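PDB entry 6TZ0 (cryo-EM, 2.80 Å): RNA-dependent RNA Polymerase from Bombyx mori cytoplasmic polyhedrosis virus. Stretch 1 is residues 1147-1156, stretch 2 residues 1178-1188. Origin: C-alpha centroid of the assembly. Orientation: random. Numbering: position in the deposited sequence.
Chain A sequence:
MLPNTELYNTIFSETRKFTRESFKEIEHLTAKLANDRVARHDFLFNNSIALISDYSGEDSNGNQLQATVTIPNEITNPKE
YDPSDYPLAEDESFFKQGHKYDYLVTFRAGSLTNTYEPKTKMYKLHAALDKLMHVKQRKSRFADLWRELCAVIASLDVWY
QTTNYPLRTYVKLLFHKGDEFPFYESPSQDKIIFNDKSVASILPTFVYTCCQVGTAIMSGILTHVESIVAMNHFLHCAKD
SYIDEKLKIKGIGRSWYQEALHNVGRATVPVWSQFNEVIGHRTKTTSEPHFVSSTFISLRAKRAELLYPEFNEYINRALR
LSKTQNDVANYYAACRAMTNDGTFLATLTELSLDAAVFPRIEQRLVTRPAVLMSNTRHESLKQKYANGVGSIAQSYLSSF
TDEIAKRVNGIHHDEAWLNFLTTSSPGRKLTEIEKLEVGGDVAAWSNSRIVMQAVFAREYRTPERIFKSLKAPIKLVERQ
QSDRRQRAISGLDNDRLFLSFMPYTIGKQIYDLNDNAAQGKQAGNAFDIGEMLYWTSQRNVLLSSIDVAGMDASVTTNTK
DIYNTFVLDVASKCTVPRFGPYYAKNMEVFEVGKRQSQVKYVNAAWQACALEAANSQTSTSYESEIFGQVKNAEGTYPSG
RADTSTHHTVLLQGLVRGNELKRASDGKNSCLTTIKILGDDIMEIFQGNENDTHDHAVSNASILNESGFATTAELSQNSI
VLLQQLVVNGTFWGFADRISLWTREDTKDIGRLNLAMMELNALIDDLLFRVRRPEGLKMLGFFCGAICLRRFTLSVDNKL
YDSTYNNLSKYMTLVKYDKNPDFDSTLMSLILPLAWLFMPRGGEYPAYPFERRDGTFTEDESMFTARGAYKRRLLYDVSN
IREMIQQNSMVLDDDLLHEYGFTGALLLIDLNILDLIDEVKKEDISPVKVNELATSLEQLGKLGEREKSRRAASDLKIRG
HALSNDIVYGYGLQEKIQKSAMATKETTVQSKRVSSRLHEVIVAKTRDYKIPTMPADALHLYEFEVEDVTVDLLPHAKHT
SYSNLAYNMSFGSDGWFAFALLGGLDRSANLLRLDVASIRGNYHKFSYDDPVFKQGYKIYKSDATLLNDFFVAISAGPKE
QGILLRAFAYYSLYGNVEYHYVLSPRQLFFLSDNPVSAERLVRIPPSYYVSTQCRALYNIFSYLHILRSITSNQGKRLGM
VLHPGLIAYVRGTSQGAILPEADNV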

ATOM      1  N   GLN A1147     -15.367   7.060 -19.810  1.00 41.94           N
ATOM      2  CA  GLN A1147     -15.997   7.892 -20.822  1.00 41.94           C
ATOM      3  C   GLN A1147     -17.326   7.289 -21.267  1.00 41.94           C
ATOM      4  O   GLN A1147     -18.334   7.992 -21.373  1.00 41.94           O
ATOM      5  N   LEU A1148     -17.330   5.988 -21.548  1.00 41.10           N
ATOM      6  CA  LEU A1148     -18.534   5.247 -21.930  1.00 41.10           C
ATOM      7  C   LEU A1148     -19.033   4.452 -20.724  1.00 41.10           C
ATOM      8  O   LEU A1148     -18.981   3.224 -20.686  1.00 41.10           O
ATOM      9  N   PHE A1149     -19.525   5.181 -19.724  1.00 36.75           N
ATOM     10  CA  PHE A1149     -19.782   4.592 -18.411  1.00 36.75           C
ATOM     11  C   PHE A1149     -21.062   3.756 -18.405  1.00 36.75           C
ATOM     12  O   PHE A1149     -21.023   2.555 -18.130  1.00 36.75           O
ATOM     13  N   PHE A1150     -22.206   4.371 -18.705  1.00 35.48           N
ATOM     14  CA  PHE A1150     -23.452   3.635 -18.897  1.00 35.48           C
ATOM     15  C   PHE A1150     -23.674   3.173 -20.327  1.00 35.48           C
ATOM     16  O   PHE A1150     -24.588   2.379 -20.566  1.00 35.48           O
ATOM     17  N   LEU A1151     -22.879   3.639 -21.276  1.00 37.59           N
ATOM     18  CA  LEU A1151     -23.128   3.382 -22.682  1.00 37.59           C
ATOM     19  C   LEU A1151     -22.371   2.142 -23.149  1.00 37.59           C
ATOM     20  O   LEU A1151     -21.448   1.659 -22.493  1.00 37.59           O
ATOM     21  N   SER A1152     -22.769   1.633 -24.311  1.00 41.94           N
ATOM     22  CA  SER A1152     -22.302   0.332 -24.768  1.00 41.94           C
ATOM     23  C   SER A1152     -20.925   0.416 -25.408  1.00 41.94           C
ATOM     24  O   SER A1152     -20.608   1.368 -26.123  1.00 41.94           O
ATOM     25  N   ASP A1153     -20.116  -0.610 -25.160  1.00 46.50           N
ATOM     26  CA  ASP A1153     -18.790  -0.746 -25.740  1.00 46.50           C
ATOM     27  C   ASP A1153     -18.806  -1.385 -27.118  1.00 46.50           C
ATOM     28  O   ASP A1153     -17.738  -1.577 -27.705  1.00 46.50           O
ATOM     29  N   ASN A1154     -19.976  -1.727 -27.645  1.00 45.37           N
ATOM     30  CA  ASN A1154     -20.046  -2.541 -28.841  1.00 45.37           C
ATOM     31  C   ASN A1154     -20.441  -1.672 -30.020  1.00 45.37           C
ATOM     32  O   ASN A1154     -21.473  -0.988 -29.954  1.00 45.37           O
ATOM     33  N   PRO A1155     -19.657  -1.650 -31.102  1.00 43.64           N
ATOM     34  CA  PRO A1155     -20.072  -0.915 -32.305  1.00 43.64           C
ATOM     35  C   PRO A1155     -21.248  -1.530 -33.044  1.00 43.64           C
ATOM     36  O   PRO A1155     -21.789  -0.880 -33.945  1.00 43.64           O
ATOM     37  N   VAL A1156     -21.655  -2.756 -32.706  1.00 46.38           N
ATOM     38  CA  VAL A1156     -22.778  -3.405 -33.367  1.00 46.38           C
ATOM     39  C   VAL A1156     -24.098  -2.752 -32.961  1.00 46.38           C
ATOM     40  O   VAL A1156     -25.078  -2.805 -33.709  1.00 46.38           O
ATOM     41  N   TYR A1178     -17.804  -1.007 -41.123  1.00 47.39           N
ATOM     42  CA  TYR A1178     -18.847  -0.007 -41.318  1.00 47.39           C
ATOM     43  C   TYR A1178     -19.636   0.219 -40.035  1.00 47.39           C
ATOM     44  O   TYR A1178     -20.122   1.332 -39.796  1.00 47.39           O
ATOM     45  N   ASN A1179     -19.762  -0.818 -39.199  1.00 46.64           N
ATOM     46  CA  ASN A1179     -20.374  -0.646 -37.884  1.00 46.64           C
ATOM     47  C   ASN A1179     -19.548   0.279 -37.005  1.00 46.64           C
ATOM     48  O   ASN A1179     -20.099   1.093 -36.260  1.00 46.64           O
ATOM     49  N   ILE A1180     -18.222   0.170 -37.087  1.00 45.44           N
ATOM     50  CA  ILE A1180     -17.340   1.071 -36.349  1.00 45.44           C
ATOM     51  C   ILE A1180     -17.459   2.496 -36.874  1.00 45.44           C
ATOM     52  O   ILE A1180     -17.488   3.455 -36.089  1.00 45.44           O
ATOM     53  N   PHE A1181     -17.544   2.650 -38.206  1.00 45.12           N
ATOM     54  CA  PHE A1181     -17.775   3.961 -38.823  1.00 45.12           C
ATOM     55  C   PHE A1181     -19.030   4.626 -38.279  1.00 45.12           C
ATOM     56  O   PHE A1181     -18.986   5.764 -37.784  1.00 45.12           O
ATOM     57  N   SER A1182     -20.146   3.900 -38.319  1.00 42.41           N
ATOM     58  CA  SER A1182     -21.416   4.431 -37.841  1.00 42.41           C
ATOM     59  C   SER A1182     -21.396   4.698 -36.339  1.00 42.41           C
ATOM     60  O   SER A1182     -21.901   5.729 -35.885  1.00 42.41           O
ATOM     61  N   TYR A1183     -20.768   3.813 -35.563  1.00 39.99           N
ATOM     62  CA  TYR A1183     -20.754   3.938 -34.107  1.00 39.99           C
ATOM     63  C   TYR A1183     -19.955   5.151 -33.653  1.00 39.99           C
ATOM     64  O   TYR A1183     -20.423   5.941 -32.820  1.00 39.99           O
ATOM     65  N   LEU A1184     -18.753   5.318 -34.202  1.00 40.11           N
ATOM     66  CA  LEU A1184     -17.922   6.458 -33.844  1.00 40.11           C
ATOM     67  C   LEU A1184     -18.505   7.770 -34.348  1.00 40.11           C
ATOM     68  O   LEU A1184     -18.366   8.795 -33.671  1.00 40.11           O
ATOM     69  N   HIS A1185     -19.183   7.763 -35.504  1.00 41.18           N
ATOM     70  CA  HIS A1185     -19.829   8.994 -35.951  1.00 41.18           C
ATOM     71  C   HIS A1185     -21.015   9.365 -35.074  1.00 41.18           C
ATOM     72  O   HIS A1185     -21.256  10.551 -34.827  1.00 41.18           O
ATOM     73  N   ILE A1186     -21.773   8.377 -34.606  1.00 41.18           N
ATOM     74  CA  ILE A1186     -22.935   8.693 -33.789  1.00 41.18           C
ATOM     75  C   ILE A1186     -22.511   9.167 -32.402  1.00 41.18           C
ATOM     76  O   ILE A1186     -23.077  10.129 -31.877  1.00 41.18           O
ATOM     77  N   LEU A1187     -21.477   8.554 -31.815  1.00 40.73           N
ATOM     78  CA  LEU A1187     -20.962   9.071 -30.544  1.00 40.73           C
ATOM     79  C   LEU A1187     -20.278  10.424 -30.695  1.00 40.73           C
ATOM     80  O   LEU A1187     -20.280  11.222 -29.754  1.00 40.73           O
ATOM     81  N   ARG A1188     -19.686  10.699 -31.857  1.00 44.79           N
ATOM     82  CA  ARG A1188     -18.923  11.928 -32.031  1.00 44.79           C
ATOM     83  C   ARG A1188     -19.828  13.153 -32.139  1.00 44.79           C
ATOM     84  O   ARG A1188     -19.403  14.263 -31.804  1.00 44.79           O
TER

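The phenol of Tyr 1183 reaches out of the helix to donate a very short hydrogen bond, 2.4 Å from its OH to the backbone O of Ser 1152, the only hydrogen bond between the two stretches. Its CA-to-CB bond points toward the loop and chi1 is t (177°), which lays the ring along the incoming chain. The acceptor lies at the ring edge, near its plane, whereas the backbone of the following residues covers one face. There Pro 1155 CA sits 3.9 Å from the centroid of the Tyr 1183 ring, 24° off the normal, in a CH-pi contact, and Asn 1154 O approaches Tyr 1183 CE1 at 3.6 Å.

Pro 1155, with a C-gamma exo pucker, packs close against the helix: its CB lies 3.9 Å from Tyr 1183 CB, and its CG 3.8 Å from CG1 of Ile 1180, an mt rotamer. Asn 1179 (chi1 m) also points toward the loop, while its backbone O accepts hydrogen bonds from the helix, including one from Ser 1182 OG (2.8 Å).

Beyond the hydroxyl, Leu 1148 (mm) points toward the helix. Its CD1 lies 3.7 Å from Tyr 1183 OH and 3.8 Å from CD1 of Leu 1187 (mt), adding an apolar contact one helical turn after the tyrosine.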

ATOM      1  CB  GLN A1147     -15.031   8.053 -21.998  1.00 41.94           C
ATOM      2  CG  GLN A1147     -15.434   9.068 -23.035  1.00 41.94           C
ATOM      3  CD  GLN A1147     -14.411   9.194 -24.140  1.00 41.94           C
ATOM      4  OE1 GLN A1147     -13.451   8.430 -24.198  1.00 41.94           O
ATOM      5  NE2 GLN A1147     -14.599  10.173 -25.009  1.00 41.94           N
ATOM      6  CB  LEU A1148     -18.233   4.327 -23.117  1.00 41.10           C
ATOM      7  CG  LEU A1148     -18.215   4.742 -24.598  1.00 41.10           C
ATOM      8  CD1 LEU A1148     -19.566   5.019 -25.153  1.00 41.10           C
ATOM      9  CD2 LEU A1148     -17.385   5.969 -24.825  1.00 41.10           C
ATOM     10  CB  PHE A1149     -19.832   5.713 -17.371  1.00 36.75           C
ATOM     11  CG  PHE A1149     -19.996   5.258 -15.951  1.00 36.75           C
ATOM     12  CD1 PHE A1149     -18.912   4.791 -15.229  1.00 36.75           C
ATOM     13  CD2 PHE A1149     -21.219   5.356 -15.320  1.00 36.75           C
ATOM     14  CE1 PHE A1149     -19.060   4.390 -13.915  1.00 36.75           C
ATOM     15  CE2 PHE A1149     -21.370   4.960 -14.012  1.00 36.75           C
ATOM     16  CZ  PHE A1149     -20.290   4.476 -13.307  1.00 36.75           C
ATOM     17  CB  PHE A1150     -24.672   4.467 -18.486  1.00 35.48           C
ATOM     18  CG  PHE A1150     -24.923   4.504 -17.014  1.00 35.48           C
ATOM     19  CD1 PHE A1150     -25.436   3.398 -16.364  1.00 35.48           C
ATOM     20  CD2 PHE A1150     -24.711   5.661 -16.292  1.00 35.48           C
ATOM     21  CE1 PHE A1150     -25.687   3.432 -15.011  1.00 35.48           C
ATOM     22  CE2 PHE A1150     -24.965   5.703 -14.942  1.00 35.48           C
ATOM     23  CZ  PHE A1150     -25.457   4.587 -14.300  1.00 35.48           C
ATOM     24  CB  LEU A1151     -22.739   4.599 -23.512  1.00 37.59           C
ATOM     25  CG  LEU A1151     -23.721   5.725 -23.810  1.00 37.59           C
ATOM     26  CD1 LEU A1151     -24.815   5.156 -24.660  1.00 37.59           C
ATOM     27  CD2 LEU A1151     -24.295   6.376 -22.565  1.00 37.59           C
ATOM     28  CB  SER A1152     -23.285  -0.268 -25.768  1.00 41.94           C
ATOM     29  OG  SER A1152     -23.280   0.456 -26.979  1.00 41.94           O
ATOM     30  CB  ASP A1153     -17.900  -1.589 -24.823  1.00 46.50           C
ATOM     31  CG  ASP A1153     -17.562  -0.889 -23.531  1.00 46.50           C
ATOM     32  OD1 ASP A1153     -17.511   0.357 -23.522  1.00 46.50           O
ATOM     33  OD2 ASP A1153     -17.338  -1.590 -22.522  1.00 46.50           O
ATOM     34  CB  ASN A1154     -21.050  -3.669 -28.651  1.00 45.37           C
ATOM     35  CG  ASN A1154     -20.876  -4.786 -29.657  1.00 45.37           C
ATOM     36  OD1 ASN A1154     -20.007  -4.733 -30.520  1.00 45.37           O
ATOM     37  ND2 ASN A1154     -21.699  -5.817 -29.539  1.00 45.37           N
ATOM     38  CB  PRO A1155     -18.811  -0.941 -33.174  1.00 43.64           C
ATOM     39  CG  PRO A1155     -17.701  -1.138 -32.215  1.00 43.64           C
ATOM     40  CD  PRO A1155     -18.240  -2.032 -31.161  1.00 43.64           C
ATOM     41  CB  VAL A1156     -22.718  -4.917 -33.054  1.00 46.38           C
ATOM     42  CG1 VAL A1156     -23.818  -5.716 -33.745  1.00 46.38           C
ATOM     43  CG2 VAL A1156     -21.363  -5.476 -33.449  1.00 46.38           C
ATOM     44  CB  TYR A1178     -19.788  -0.437 -42.440  1.00 47.39           C
ATOM     45  CG  TYR A1178     -19.166  -0.594 -43.812  1.00 47.39           C
ATOM     46  CD1 TYR A1178     -17.957   0.006 -44.137  1.00 47.39           C
ATOM     47  CD2 TYR A1178     -19.775  -1.393 -44.772  1.00 47.39           C
ATOM     48  CE1 TYR A1178     -17.390  -0.164 -45.384  1.00 47.39           C
ATOM     49  CE2 TYR A1178     -19.214  -1.571 -46.017  1.00 47.39           C
ATOM     50  CZ  TYR A1178     -18.021  -0.954 -46.315  1.00 47.39           C
ATOM     51  OH  TYR A1178     -17.458  -1.118 -47.556  1.00 47.39           O
ATOM     52  CB  ASN A1179     -20.547  -1.997 -37.194  1.00 46.64           C
ATOM     53  CG  ASN A1179     -21.630  -2.832 -37.814  1.00 46.64           C
ATOM     54  OD1 ASN A1179     -22.663  -2.316 -38.227  1.00 46.64           O
ATOM     55  ND2 ASN A1179     -21.415  -4.136 -37.858  1.00 46.64           N
ATOM     56  CB  ILE A1180     -15.895   0.540 -36.400  1.00 45.44           C
ATOM     57  CG1 ILE A1180     -15.762  -0.670 -35.477  1.00 45.44           C
ATOM     58  CG2 ILE A1180     -14.870   1.605 -36.071  1.00 45.44           C
ATOM     59  CD1 ILE A1180     -14.461  -1.368 -35.582  1.00 45.44           C
ATOM     60  CB  PHE A1181     -17.914   3.827 -40.340  1.00 45.12           C
ATOM     61  CG  PHE A1181     -16.633   3.568 -41.066  1.00 45.12           C
ATOM     62  CD1 PHE A1181     -15.412   3.620 -40.421  1.00 45.12           C
ATOM     63  CD2 PHE A1181     -16.659   3.323 -42.425  1.00 45.12           C
ATOM     64  CE1 PHE A1181     -14.248   3.394 -41.113  1.00 45.12           C
ATOM     65  CE2 PHE A1181     -15.502   3.106 -43.122  1.00 45.12           C
ATOM     66  CZ  PHE A1181     -14.292   3.150 -42.464  1.00 45.12           C
ATOM     67  CB  SER A1182     -22.530   3.461 -38.210  1.00 42.41           C
ATOM     68  OG  SER A1182     -22.337   2.225 -37.557  1.00 42.41           O
ATOM     69  CB  TYR A1183     -20.181   2.657 -33.506  1.00 39.99           C
ATOM     70  CG  TYR A1183     -20.025   2.648 -32.008  1.00 39.99           C
ATOM     71  CD1 TYR A1183     -21.129   2.568 -31.179  1.00 39.99           C
ATOM     72  CD2 TYR A1183     -18.768   2.658 -31.429  1.00 39.99           C
ATOM     73  CE1 TYR A1183     -20.989   2.539 -29.818  1.00 39.99           C
ATOM     74  CE2 TYR A1183     -18.617   2.630 -30.070  1.00 39.99           C
ATOM     75  CZ  TYR A1183     -19.731   2.569 -29.271  1.00 39.99           C
ATOM     76  OH  TYR A1183     -19.586   2.538 -27.908  1.00 39.99           O
ATOM     77  CB  LEU A1184     -16.505   6.252 -34.375  1.00 40.11           C
ATOM     78  CG  LEU A1184     -15.464   5.546 -33.505  1.00 40.11           C
ATOM     79  CD1 LEU A1184     -15.811   4.121 -33.192  1.00 40.11           C
ATOM     80  CD2 LEU A1184     -14.177   5.566 -34.259  1.00 40.11           C
ATOM     81  CB  HIS A1185     -20.278   8.871 -37.400  1.00 41.18           C
ATOM     82  CG  HIS A1185     -20.932  10.108 -37.929  1.00 41.18           C
ATOM     83  ND1 HIS A1185     -22.291  10.319 -37.853  1.00 41.18           N
ATOM     84  CD2 HIS A1185     -20.415  11.211 -38.519  1.00 41.18           C
ATOM     85  CE1 HIS A1185     -22.586  11.489 -38.389  1.00 41.18           C
ATOM     86  NE2 HIS A1185     -21.464  12.051 -38.798  1.00 41.18           N
ATOM     87  CB  ILE A1186     -23.897   7.493 -33.750  1.00 41.18           C
ATOM     88  CG1 ILE A1186     -24.557   7.346 -35.117  1.00 41.18           C
ATOM     89  CG2 ILE A1186     -24.979   7.678 -32.716  1.00 41.18           C
ATOM     90  CD1 ILE A1186     -25.228   6.030 -35.331  1.00 41.18           C
ATOM     91  CB  LEU A1187     -19.975   8.102 -29.908  1.00 40.73           C
ATOM     92  CG  LEU A1187     -20.429   6.811 -29.248  1.00 40.73           C
ATOM     93  CD1 LEU A1187     -19.196   6.066 -28.820  1.00 40.73           C
ATOM     94  CD2 LEU A1187     -21.307   7.105 -28.055  1.00 40.73           C
ATOM     95  CB  ARG A1188     -18.020  11.766 -33.261  1.00 44.79           C
ATOM     96  CG  ARG A1188     -17.068  12.897 -33.617  1.00 44.79           C
ATOM     97  CD  ARG A1188     -17.604  13.702 -34.773  1.00 44.79           C
ATOM     98  NE  ARG A1188     -16.666  14.718 -35.233  1.00 44.79           N
ATOM     99  CZ  ARG A1188     -15.754  14.521 -36.174  1.00 44.79           C
ATOM    100  NH1 ARG A1188     -15.657  13.344 -36.771  1.00 44.79           N
ATOM    101  NH2 ARG A1188     -14.945  15.508 -36.530  1.00 44.79           N
TER